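PDB 5LMG: DNA topoisomerase 2-associated protein PAT1 from Saccharomyces cerevisiae, which activates mRNA decapping and represses translation, its C-terminal domain directly binding the decapping enzyme Dcp2 and the exonuclease Xrn1. Local coordinates for residues E131-Q136 / V194-T199; S283-G288 / R294-E299. The protein carries 2 engineered substitutions. All coordinates share one frame; numbering follows the deposited sequence.

Contact 1: E131-Q136 / V194-T199; sequences ELSHLQ and VSFLTT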
ATOM      1  N   GLU A 131      -2.434  11.595 -10.917  1.00 52.63           N
ATOM      2  CA  GLU A 131      -1.246  11.273 -11.710  1.00 52.46           C
ATOM      3  C   GLU A 131      -0.457  10.087 -11.116  1.00 55.07           C
ATOM      4  O   GLU A 131       0.747   9.981 -11.353  1.00 54.10           O
ATOM      5  CB  GLU A 131      -0.342  12.523 -11.813  1.00 54.21           C
ATOM      6  CG  GLU A 131      -1.004  13.734 -12.447  1.00 66.60           C
ATOM      7  CD  GLU A 131      -0.421  14.129 -13.788  1.00 97.72           C
ATOM      8  OE1 GLU A 131       0.351  15.113 -13.833  1.00 95.66           O
ATOM      9  OE2 GLU A 131      -0.741  13.457 -14.796  1.00 98.40           O
ATOM     10  N   LEU A 132      -1.139   9.190 -10.370  1.00 49.98           N
ATOM     11  CA  LEU A 132      -0.512   8.053  -9.692  1.00 48.97           C
ATOM     12  C   LEU A 132       0.291   7.124 -10.622  1.00 54.31           C
ATOM     13  O   LEU A 132       1.344   6.643 -10.213  1.00 52.67           O
ATOM     14  CB  LEU A 132      -1.539   7.265  -8.856  1.00 48.23           C
ATOM     15  CG  LEU A 132      -0.991   6.474  -7.658  1.00 52.03           C
ATOM     16  CD1 LEU A 132      -0.086   7.342  -6.760  1.00 52.16           C
ATOM     17  CD2 LEU A 132      -2.115   5.876  -6.835  1.00 52.25           C
ATOM     18  N   SER A 133      -0.166   6.923 -11.872  1.00 52.51           N
ATOM     19  CA  SER A 133       0.538   6.079 -12.840  1.00 52.74           C
ATOM     20  C   SER A 133       1.816   6.741 -13.382  1.00 59.00           C
ATOM     21  O   SER A 133       2.697   6.035 -13.874  1.00 59.35           O
ATOM     22  CB  SER A 133      -0.395   5.649 -13.966  1.00 54.82           C
ATOM     23  OG  SER A 133      -1.431   4.829 -13.451  1.00 58.97           O
ATOM     24  N   HIS A 134       1.924   8.082 -13.257  1.00 56.25           N
ATOM     25  CA  HIS A 134       3.078   8.883 -13.681  1.00 57.12           C
ATOM     26  C   HIS A 134       4.095   9.059 -12.537  1.00 57.93           C
ATOM     27  O   HIS A 134       5.152   9.670 -12.732  1.00 57.59           O
ATOM     28  CB  HIS A 134       2.619  10.266 -14.196  1.00 59.69           C
ATOM     29  CG  HIS A 134       1.736  10.236 -15.412  1.00 64.65           C
ATOM     30  ND1 HIS A 134       1.303   9.043 -15.975  1.00 66.93           N
ATOM     31  CD2 HIS A 134       1.223  11.266 -16.126  1.00 67.66           C
ATOM     32  CE1 HIS A 134       0.543   9.387 -17.005  1.00 67.17           C
ATOM     33  NE2 HIS A 134       0.472  10.713 -17.139  1.00 67.89           N
ATOM     34  N   LEU A 135       3.762   8.550 -11.340  1.00 51.80           N
ATOM     35  CA  LEU A 135       4.618   8.654 -10.166  1.00 51.14           C
ATOM     36  C   LEU A 135       5.708   7.593 -10.299  1.00 52.91           C
ATOM     37  O   LEU A 135       5.408   6.407 -10.470  1.00 51.17           O
ATOM     38  CB  LEU A 135       3.773   8.495  -8.886  1.00 51.27           C
ATOM     39  CG  LEU A 135       4.330   9.014  -7.562  1.00 56.48           C
ATOM     40  CD1 LEU A 135       4.684  10.492  -7.623  1.00 56.95           C
ATOM     41  CD2 LEU A 135       3.338   8.783  -6.455  1.00 59.04           C
ATOM     42  N   GLN A 136       6.973   8.047 -10.344  1.00 49.40           N
ATOM     43  CA  GLN A 136       8.145   7.186 -10.520  1.00 48.70           C
ATOM     44  C   GLN A 136       8.214   6.041  -9.517  1.00 50.47           C
ATOM     45  O   GLN A 136       8.564   4.927  -9.907  1.00 50.06           O
ATOM     46  CB  GLN A 136       9.443   8.007 -10.524  1.00 50.58           C
ATOM     47  CG  GLN A 136      10.537   7.434 -11.435  1.00 75.93           C
ATOM     48  CD  GLN A 136      10.107   7.194 -12.873  1.00103.35           C
ATOM     49  OE1 GLN A 136      10.261   6.091 -13.406  1.00102.15           O
ATOM     50  NE2 GLN A 136       9.560   8.210 -13.536  1.00 96.50           N
ATOM     51  N   VAL A 194      -6.364   0.640 -12.749  1.00 43.26           N
ATOM     52  CA  VAL A 194      -6.391   0.182 -11.351  1.00 43.15           C
ATOM     53  C   VAL A 194      -5.609  -1.132 -11.177  1.00 46.50           C
ATOM     54  O   VAL A 194      -4.820  -1.237 -10.235  1.00 45.23           O
ATOM     55  CB  VAL A 194      -7.833   0.126 -10.757  1.00 47.35           C
ATOM     56  CG1 VAL A 194      -7.811  -0.188  -9.263  1.00 46.74           C
ATOM     57  CG2 VAL A 194      -8.581   1.436 -10.998  1.00 47.87           C
ATOM     58  N   SER A 195      -5.774  -2.099 -12.106  1.00 43.29           N
ATOM     59  CA  SER A 195      -5.048  -3.371 -12.052  1.00 42.85           C
ATOM     60  C   SER A 195      -3.515  -3.159 -12.078  1.00 44.96           C
ATOM     61  O   SER A 195      -2.809  -3.843 -11.335  1.00 43.73           O
ATOM     62  CB  SER A 195      -5.492  -4.306 -13.170  1.00 46.09           C
ATOM     63  OG  SER A 195      -4.760  -5.518 -13.098  1.00 51.87           O
ATOM     64  N   PHE A 196      -3.010  -2.201 -12.901  1.00 41.04           N
ATOM     65  CA  PHE A 196      -1.587  -1.869 -12.903  1.00 40.54           C
ATOM     66  C   PHE A 196      -1.157  -1.363 -11.512  1.00 41.63           C
ATOM     67  O   PHE A 196      -0.132  -1.814 -11.011  1.00 39.55           O
ATOM     68  CB  PHE A 196      -1.197  -0.853 -14.005  1.00 42.98           C
ATOM     69  CG  PHE A 196       0.230  -0.339 -13.847  1.00 44.82           C
ATOM     70  CD1 PHE A 196       1.320  -1.167 -14.106  1.00 47.74           C
ATOM     71  CD2 PHE A 196       0.476   0.950 -13.377  1.00 47.11           C
ATOM     72  CE1 PHE A 196       2.634  -0.709 -13.915  1.00 48.50           C
ATOM     73  CE2 PHE A 196       1.791   1.411 -13.197  1.00 49.95           C
ATOM     74  CZ  PHE A 196       2.862   0.577 -13.467  1.00 47.75           C
ATOM     75  N   LEU A 197      -1.966  -0.478 -10.874  1.00 39.38           N
ATOM     76  CA  LEU A 197      -1.674   0.073  -9.534  1.00 38.74           C
ATOM     77  C   LEU A 197      -1.523  -1.015  -8.459  1.00 41.97           C
ATOM     78  O   LEU A 197      -0.683  -0.883  -7.558  1.00 40.77           O
ATOM     79  CB  LEU A 197      -2.723   1.114  -9.088  1.00 38.38           C
ATOM     80  CG  LEU A 197      -2.834   2.423  -9.883  1.00 42.99           C
ATOM     81  CD1 LEU A 197      -3.823   3.363  -9.206  1.00 42.90           C
ATOM     82  CD2 LEU A 197      -1.459   3.125 -10.056  1.00 43.49           C
ATOM     83  N   THR A 198      -2.295  -2.112  -8.593  1.00 38.97           N
ATOM     84  CA  THR A 198      -2.255  -3.250  -7.666  1.00 39.18           C
ATOM     85  C   THR A 198      -1.006  -4.153  -7.832  1.00 43.11           C
ATOM     86  O   THR A 198      -0.778  -5.003  -6.976  1.00 42.69           O
ATOM     87  CB  THR A 198      -3.549  -4.061  -7.727  1.00 44.16           C
ATOM     88  OG1 THR A 198      -3.605  -4.780  -8.953  1.00 45.92           O
ATOM     89  CG2 THR A 198      -4.804  -3.210  -7.472  1.00 41.52           C
ATOM     90  N   THR A 199      -0.218  -3.978  -8.921  1.00 40.58           N
ATOM     91  CA  THR A 199       1.043  -4.726  -9.137  1.00 40.82           C
ATOM     92  C   THR A 199       2.196  -4.019  -8.371  1.00 44.51           C
ATOM     93  O   THR A 199       3.317  -4.534  -8.296  1.00 42.51           O
ATOM     94  CB  THR A 199       1.376  -4.919 -10.632  1.00 44.62           C
ATOM     95  OG1 THR A 199       1.782  -3.682 -11.209  1.00 42.12           O
ATOM     96  CG2 THR A 199       0.250  -5.589 -11.435  1.00 46.04           C
TER

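Contact 2: S283-G288 / R294-E299; sequences SLAASG and RIIIDE. Engineered in segment 283-288: Ala286 (natural residue Leu). With EDO (1,2-ethanediol), chain L.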
ATOM      1  N   SER A 283      -9.546  -5.628   3.542  1.00 38.03           N
ATOM      2  CA  SER A 283     -10.319  -4.386   3.385  1.00 38.27           C
ATOM      3  C   SER A 283     -11.285  -4.457   2.198  1.00 41.56           C
ATOM      4  O   SER A 283     -12.416  -3.966   2.309  1.00 40.25           O
ATOM      5  CB  SER A 283      -9.413  -3.162   3.306  1.00 42.02           C
ATOM      6  OG  SER A 283      -8.710  -3.130   2.076  1.00 56.03           O
ATOM      7  N   LEU A 284     -10.873  -5.123   1.092  1.00 38.35           N
ATOM      8  CA  LEU A 284     -11.716  -5.308  -0.103  1.00 37.97           C
ATOM      9  C   LEU A 284     -12.928  -6.182   0.254  1.00 42.11           C
ATOM     10  O   LEU A 284     -14.061  -5.783  -0.030  1.00 42.13           O
ATOM     11  CB  LEU A 284     -10.890  -5.913  -1.269  1.00 37.94           C
ATOM     12  CG  LEU A 284     -11.562  -6.024  -2.661  1.00 42.15           C
ATOM     13  CD1 LEU A 284     -11.802  -4.649  -3.316  1.00 41.27           C
ATOM     14  CD2 LEU A 284     -10.747  -6.923  -3.577  1.00 41.44           C
ATOM     15  N   ALA A 285     -12.698  -7.312   0.961  1.00 39.60           N
ATOM     16  CA  ALA A 285     -13.749  -8.236   1.400  1.00 40.34           C
ATOM     17  C   ALA A 285     -14.750  -7.614   2.394  1.00 45.76           C
ATOM     18  O   ALA A 285     -15.957  -7.842   2.256  1.00 44.95           O
ATOM     19  CB  ALA A 285     -13.129  -9.492   1.988  1.00 41.07           C
ATOM     20  N   ALA A 286     -14.238  -6.843   3.386  1.00 44.14           N
ATOM     21  CA  ALA A 286     -14.993  -6.172   4.456  1.00 44.31           C
ATOM     22  C   ALA A 286     -16.028  -5.183   3.953  1.00 49.28           C
ATOM     23  O   ALA A 286     -17.090  -5.091   4.560  1.00 50.40           O
ATOM     24  CB  ALA A 286     -14.044  -5.493   5.444  1.00 44.45           C
ATOM     25  N   SER A 287     -15.736  -4.467   2.841  1.00 45.07           N
ATOM     26  CA  SER A 287     -16.648  -3.497   2.231  1.00 44.53           C
ATOM     27  C   SER A 287     -17.522  -4.108   1.114  1.00 49.28           C
ATOM     28  O   SER A 287     -18.341  -3.400   0.533  1.00 49.31           O
ATOM     29  CB  SER A 287     -15.874  -2.287   1.713  1.00 46.15           C
ATOM     30  OG  SER A 287     -15.455  -1.447   2.775  1.00 53.25           O
ATOM     31  N   GLY A 288     -17.352  -5.403   0.836  1.00 45.09           N
ATOM     32  CA  GLY A 288     -18.113  -6.095  -0.200  1.00 45.07           C
ATOM     33  C   GLY A 288     -19.324  -6.865   0.291  1.00 48.02           C
ATOM     34  O   GLY A 288     -19.366  -7.300   1.443  1.00 48.18           O
ATOM     35  N   ARG A 294     -17.493 -13.921  -2.737  1.00 39.82           N
ATOM     36  CA  ARG A 294     -17.480 -15.177  -3.490  1.00 38.91           C
ATOM     37  C   ARG A 294     -16.428 -15.106  -4.590  1.00 41.61           C
ATOM     38  O   ARG A 294     -15.643 -16.041  -4.734  1.00 40.64           O
ATOM     39  CB  ARG A 294     -18.852 -15.459  -4.106  1.00 36.99           C
ATOM     40  CG  ARG A 294     -19.906 -15.957  -3.108  1.00 39.04           C
ATOM     41  CD  ARG A 294     -21.252 -16.100  -3.794  1.00 46.14           C
ATOM     42  NE  ARG A 294     -21.403 -17.396  -4.454  1.00 44.85           N
ATOM     43  CZ  ARG A 294     -21.219 -17.620  -5.752  1.00 58.45           C
ATOM     44  NH1 ARG A 294     -20.868 -16.628  -6.561  1.00 44.11           N
ATOM     45  NH2 ARG A 294     -21.404 -18.833  -6.255  1.00 47.03           N
ATOM     46  N   ILE A 295     -16.414 -13.983  -5.348  1.00 37.62           N
ATOM     47  CA  ILE A 295     -15.465 -13.723  -6.428  1.00 36.53           C
ATOM     48  C   ILE A 295     -14.041 -13.601  -5.853  1.00 39.74           C
ATOM     49  O   ILE A 295     -13.137 -14.229  -6.399  1.00 39.54           O
ATOM     50  CB  ILE A 295     -15.872 -12.481  -7.278  1.00 39.33           C
ATOM     51  CG1 ILE A 295     -17.175 -12.734  -8.078  1.00 39.49           C
ATOM     52  CG2 ILE A 295     -14.708 -12.031  -8.211  1.00 40.56           C
ATOM     53  CD1 ILE A 295     -17.944 -11.514  -8.436  1.00 41.97           C
ATOM     54  N   ILE A 296     -13.847 -12.791  -4.769  1.00 35.90           N
ATOM     55  CA  ILE A 296     -12.524 -12.594  -4.130  1.00 35.42           C
ATOM     56  C   ILE A 296     -11.893 -13.945  -3.717  1.00 40.91           C
ATOM     57  O   ILE A 296     -10.761 -14.215  -4.134  1.00 39.21           O
ATOM     58  CB  ILE A 296     -12.514 -11.554  -2.967  1.00 37.79           C
ATOM     59  CG1 ILE A 296     -12.985 -10.152  -3.457  1.00 38.20           C
ATOM     60  CG2 ILE A 296     -11.096 -11.476  -2.301  1.00 36.41           C
ATOM     61  CD1 ILE A 296     -13.588  -9.217  -2.330  1.00 46.87           C
ATOM     62  N   ILE A 297     -12.637 -14.777  -2.923  1.00 39.62           N
ATOM     63  CA  ILE A 297     -12.247 -16.116  -2.446  1.00 40.55           C
ATOM     64  C   ILE A 297     -11.878 -17.005  -3.633  1.00 45.27           C
ATOM     65  O   ILE A 297     -10.850 -17.682  -3.590  1.00 44.88           O
ATOM     66  CB  ILE A 297     -13.370 -16.781  -1.563  1.00 45.27           C
ATOM     67  CG1 ILE A 297     -13.301 -16.320  -0.097  1.00 46.33           C
ATOM     68  CG2 ILE A 297     -13.327 -18.331  -1.621  1.00 48.87           C
ATOM     69  CD1 ILE A 297     -12.249 -17.093   0.815  1.00 59.33           C
ATOM     70  N   ASP A 298     -12.726 -17.005  -4.692  1.00 41.41           N
ATOM     71  CA  ASP A 298     -12.475 -17.819  -5.874  1.00 40.54           C
ATOM     72  C   ASP A 298     -11.146 -17.422  -6.553  1.00 41.88           C
ATOM     73  O   ASP A 298     -10.352 -18.292  -6.904  1.00 41.17           O
ATOM     74  CB  ASP A 298     -13.657 -17.712  -6.869  1.00 41.65           C
ATOM     75  CG  ASP A 298     -13.442 -18.564  -8.085  1.00 47.26           C
ATOM     76  OD1 ASP A 298     -13.308 -19.794  -7.928  1.00 48.70           O
ATOM     77  OD2 ASP A 298     -13.275 -17.994  -9.179  1.00 55.72           O
ATOM     78  N   GLU A 299     -10.919 -16.110  -6.724  1.00 37.15           N
ATOM     79  CA  GLU A 299      -9.751 -15.584  -7.422  1.00 37.05           C
ATOM     80  C   GLU A 299      -8.431 -15.813  -6.680  1.00 41.42           C
ATOM     81  O   GLU A 299      -7.399 -15.961  -7.332  1.00 41.78           O
ATOM     82  CB  GLU A 299      -9.938 -14.103  -7.806  1.00 37.84           C
ATOM     83  CG  GLU A 299     -10.887 -13.932  -8.993  1.00 47.60           C
ATOM     84  CD  GLU A 299     -10.871 -12.592  -9.709  1.00 62.24           C
ATOM     85  OE1 GLU A 299      -9.769 -12.062  -9.989  1.00 45.47           O
ATOM     86  OE2 GLU A 299     -11.970 -12.105 -10.058  1.00 54.52           O
TER
HETATM   87  C1  EDO L 808     -21.609  -2.666  -2.756  1.00 57.25           C
HETATM   88  O1  EDO L 808     -21.034  -2.537  -4.038  1.00 56.01           O
HETATM   89  C2  EDO L 808     -20.591  -3.321  -1.803  1.00 58.91           C
HETATM   90  O2  EDO L 808     -20.875  -2.970  -0.469  1.00 60.52           O

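Contact 1: E131-Q136 / V194-T199
Phe196 O, the carbonyl oxygen of a residue whose ring edge faces Ser133, is gripped twice by Thr199. One bond comes from the backbone, Thr199 N to Phe196 O at 3.0 Å. The other comes from the side chain, Thr199 OG1 to Phe196 O at 2.7 Å, with the donor in the carbonyl plane and a C=O...O angle of 145°. One residue earlier, Thr198 OG1 donates to Ser195 O at 2.7 Å, tilted 25° from that carbonyl plane. Each threonine hydroxyl thus turns back onto the carbonyl three residues before it.

Four residues make the touching surface. Leu197 and Leu132 form its apolar part, and Ser133 meets both Leu197 and the edge of the Phe196 ring. Leu197 reaches out with both methyls. Its CD1 meets Leu132 CD2 at 3.9 Å, and its CD2 lies 3.8 Å from Ser133 OG. Leu197 CD2 also sits 4.1 Å from Leu132 CG, and the two leucine side chains cross obliquely. Leu132 CG is turned anti to its own backbone N (chi1 -154°), which aims the branch at Leu197. Ser133 OG rests near the plane of the Phe196 ring, 4.3 Å from Phe196 CD2.

The contact joins the loop between helices 118-130 and 136-141 to helix 194-197. Ile138 packs on Leu132, Phe196 and Leu197, while helix 201-216 adds Leu206 against Leu132 and Ile207 against Leu197. All this lies within a largely helical domain, whose family is grouped with the TPR clan. The chemistry implies that the two segments are joined by van der Waals packing. This includes the packing of Ser133 OG, whose hydrogen bond goes to Asn192 OD1.

Contact 2: S283-G288 / R294-E299
Leu284 and Ile296 pack inside an alpha-alpha hairpin, where helices 275-286 and 290-322 run in broadly opposite directions. The tight part depends on one methyl. Ile296 CG1 is set anti to the carbonyl carbon (chi1 -59°), which points it at the other helix, and chi2 of 155° extends CD1. Ile296 CD1 lies 3.8 Å from Leu284 CG and 3.9 Å from Ala285 CA. Leu284 CD2 comes alongside the same branch, 3.9 Å from Ile296 CG1. The small Ala285 side chain stands a little further off, with Ala285 CB 4.4 Å from Ile296 CD1. Phe352 of helix 329-355 packs on both Ala285 and Ile296, and Phe243 also touches Ile296. The patch is buried and wholly apolar.

The outer side is looser and more polar. Ala286, an engineered residue, is exposed. Arg294 and Asp298 are partly exposed, and Arg294 NE makes a salt bridge to an acidic side chain of the bound Dcp2 peptide. The buried Ile297 also packs on the peptide. Beyond the turn of the first helix sits 1,2-ethanediol, probably from the crystallisation liquor. It also bonds to Asn236 O, and its O2 donates to Ser287 O at 2.8 Å.

Contacts 1 and 2 follow one another along the chain. Their centres are about 21 Å apart, and their nearest atoms come within about 8 Å without touching. Shared helices bridge them. Helix 201-216 packs on Leu132 and Leu197 in contact 1 and on Ser283 at contact 2. The C-terminal part of helix 234-246 meets both Val194 and Ile296. Contact 1 is nearer the middle of the chain, about 11 Å from its centre against about 18 Å for contact 2. The bound Dcp2 peptide lies against segment 294-299, so helix 290-322 packs on helix 275-286 through Ile296 and meets the peptide through Arg294, Ile297 and Asp298.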